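Local structure of bacteriocin immunity protein (6W0V) at residues Asp6-Glu9 with Ala10-Phe13. The protein binds the nuclease domain of its cognate bacteriocin, pyocin S8, and probably protects the producing cell from the toxin's DNase activity. The protein carries 1 engineered substitution. Sequence-based numbering, arbitrary orientation.
Sequences DHTE and AEFF. Engineered in segment 6-9: His7 (natural residue Tyr).
One face of the His7 imidazole receives the edge of the Phe12 ring in a T-shaped pair that spans the capping box (Thr8 and Glu11) at the start of helix 9-21 of this all-helical immunity protein. Phe12 CD1 stands over the middle of the imidazole, 3.6 Å above its plane, and the two rings are turned 81° against each other. At the imidazole's own edge lies the aliphatic part of Glu11, with CG 3.8 Å from His7 ND1. That nitrogen, buried here, has no polar partner, whereas NE2 makes a weak hydrogen bond to Lys2 O; the histidine is an engineered replacement for tyrosine.

The box itself illustrates the reciprocal bonding of a helix start, in which each of two residues accepts the other's backbone N-H with its side chain. Thr8 is the N-cap: its OG1 accepts from Glu11 N at 3.0 Å, although the hydroxyl sits too near Glu11 CB in the model for its exact place to be certain. In return Glu11, fully extended with CG anti to its own backbone N (chi1 177°), carries its carboxylate back across the Thr8 and His7 side chains at about a right angle, where OE2 accepts from Thr8 N at 2.9 Å. Regular helical bonding follows at once, Phe12 N to Thr8 O and Phe13 N to Glu9 O.

Beyond the turn, Phe12 packs among Ile37 and Ala40 of helix 27-41 and Ile68 of helix 61-74, and Glu9 reaches Lys69 of that last helix in a salt bridge. Thr8 N meets Glu11 OE2 on the anti side of the carboxylate, 27° out of its plane.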
loop_
_atom_site.group_PDB
_atom_site.type_symbol
_atom_site.label_atom_id
_atom_site.label_comp_id
_atom_site.label_asym_id
_atom_site.label_seq_id
_atom_site.Cartn_x
_atom_site.Cartn_y
_atom_site.Cartn_z
ATOM N N ASP B 6 -10.061 -24.285 -5.029
ATOM C CA ASP B 6 -10.612 -23.982 -6.375
ATOM C C ASP B 6 -9.484 -23.560 -7.318
ATOM O O ASP B 6 -9.741 -23.459 -8.525
ATOM C CB ASP B 6 -11.631 -22.843 -6.338
ATOM C CG ASP B 6 -12.844 -23.092 -5.466
ATOM O OD1 ASP B 6 -13.348 -24.231 -5.478
ATOM O OD2 ASP B 6 -13.283 -22.129 -4.794
ATOM N N HIS B 7 -8.293 -23.282 -6.794
ATOM C CA HIS B 7 -7.145 -22.885 -7.640
ATOM C C HIS B 7 -6.190 -24.053 -7.805
ATOM O O HIS B 7 -5.961 -24.772 -6.825
ATOM C CB HIS B 7 -6.315 -21.768 -7.030
ATOM C CG HIS B 7 -7.040 -20.492 -6.812
ATOM N ND1 HIS B 7 -6.832 -19.386 -7.610
ATOM C CD2 HIS B 7 -7.910 -20.124 -5.856
ATOM C CE1 HIS B 7 -7.560 -18.390 -7.155
ATOM N NE2 HIS B 7 -8.233 -18.817 -6.083
ATOM N N THR B 8 -5.564 -24.148 -8.969
ATOM C CA THR B 8 -4.281 -24.868 -9.089
ATOM C C THR B 8 -3.225 -23.997 -8.411
ATOM O O THR B 8 -3.410 -22.763 -8.297
ATOM C CB THR B 8 -3.919 -25.188 -10.539
ATOM O OG1 THR B 8 -3.638 -23.932 -11.152
ATOM C CG2 THR B 8 -5.011 -25.942 -11.267
ATOM N N GLU B 9 -2.148 -24.616 -7.954
ATOM C CA GLU B 9 -1.038 -23.854 -7.349
ATOM C C GLU B 9 -0.506 -22.846 -8.367
ATOM O O GLU B 9 -0.299 -21.697 -7.989
ATOM C CB GLU B 9 0.087 -24.779 -6.920
ATOM C CG GLU B 9 1.264 -23.999 -6.394
ATOM C CD GLU B 9 2.271 -24.870 -5.693
ATOM O OE1 GLU B 9 3.350 -25.097 -6.268
ATOM O OE2 GLU B 9 1.951 -25.331 -4.587
ATOM N N ALA B 10 -0.278 -23.266 -9.613
ATOM C CA ALA B 10 0.281 -22.386 -10.665
ATOM C C ALA B 10 -0.647 -21.177 -10.819
ATOM O O ALA B 10 -0.147 -20.038 -10.893
ATOM C CB ALA B 10 0.442 -23.149 -11.955
ATOM N N GLU B 11 -1.955 -21.440 -10.825
ATOM C CA GLU B 11 -3.035 -20.431 -10.979
ATOM C C GLU B 11 -2.903 -19.414 -9.847
ATOM O O GLU B 11 -2.839 -18.207 -10.111
ATOM C CB GLU B 11 -4.377 -21.157 -10.967
ATOM C CG GLU B 11 -5.587 -20.254 -11.043
ATOM C CD GLU B 11 -6.875 -21.052 -11.032
ATOM O OE1 GLU B 11 -7.940 -20.455 -11.275
ATOM O OE2 GLU B 11 -6.803 -22.275 -10.811
ATOM N N PHE B 12 -2.821 -19.906 -8.621
ATOM C CA PHE B 12 -2.712 -19.056 -7.420
ATOM C C PHE B 12 -1.370 -18.328 -7.421
ATOM O O PHE B 12 -1.289 -17.129 -7.102
ATOM C CB PHE B 12 -2.848 -19.923 -6.182
ATOM C CG PHE B 12 -3.199 -19.111 -4.976
ATOM C CD1 PHE B 12 -4.468 -18.581 -4.837
ATOM C CD2 PHE B 12 -2.242 -18.835 -4.021
ATOM C CE1 PHE B 12 -4.787 -17.844 -3.714
ATOM C CE2 PHE B 12 -2.565 -18.095 -2.900
ATOM C CZ PHE B 12 -3.834 -17.585 -2.761
ATOM N N PHE B 13 -0.317 -19.053 -7.780
ATOM C CA PHE B 13 1.055 -18.505 -7.817
ATOM C C PHE B 13 1.101 -17.341 -8.807
ATOM O O PHE B 13 1.772 -16.332 -8.535
ATOM C CB PHE B 13 2.063 -19.577 -8.211
ATOM C CG PHE B 13 3.448 -19.005 -8.321
ATOM C CD1 PHE B 13 4.126 -18.605 -7.184
ATOM C CD2 PHE B 13 4.036 -18.800 -9.558
ATOM C CE1 PHE B 13 5.391 -18.049 -7.280
ATOM C CE2 PHE B 13 5.301 -18.240 -9.650
ATOM C CZ PHE B 13 5.974 -17.868 -8.510
#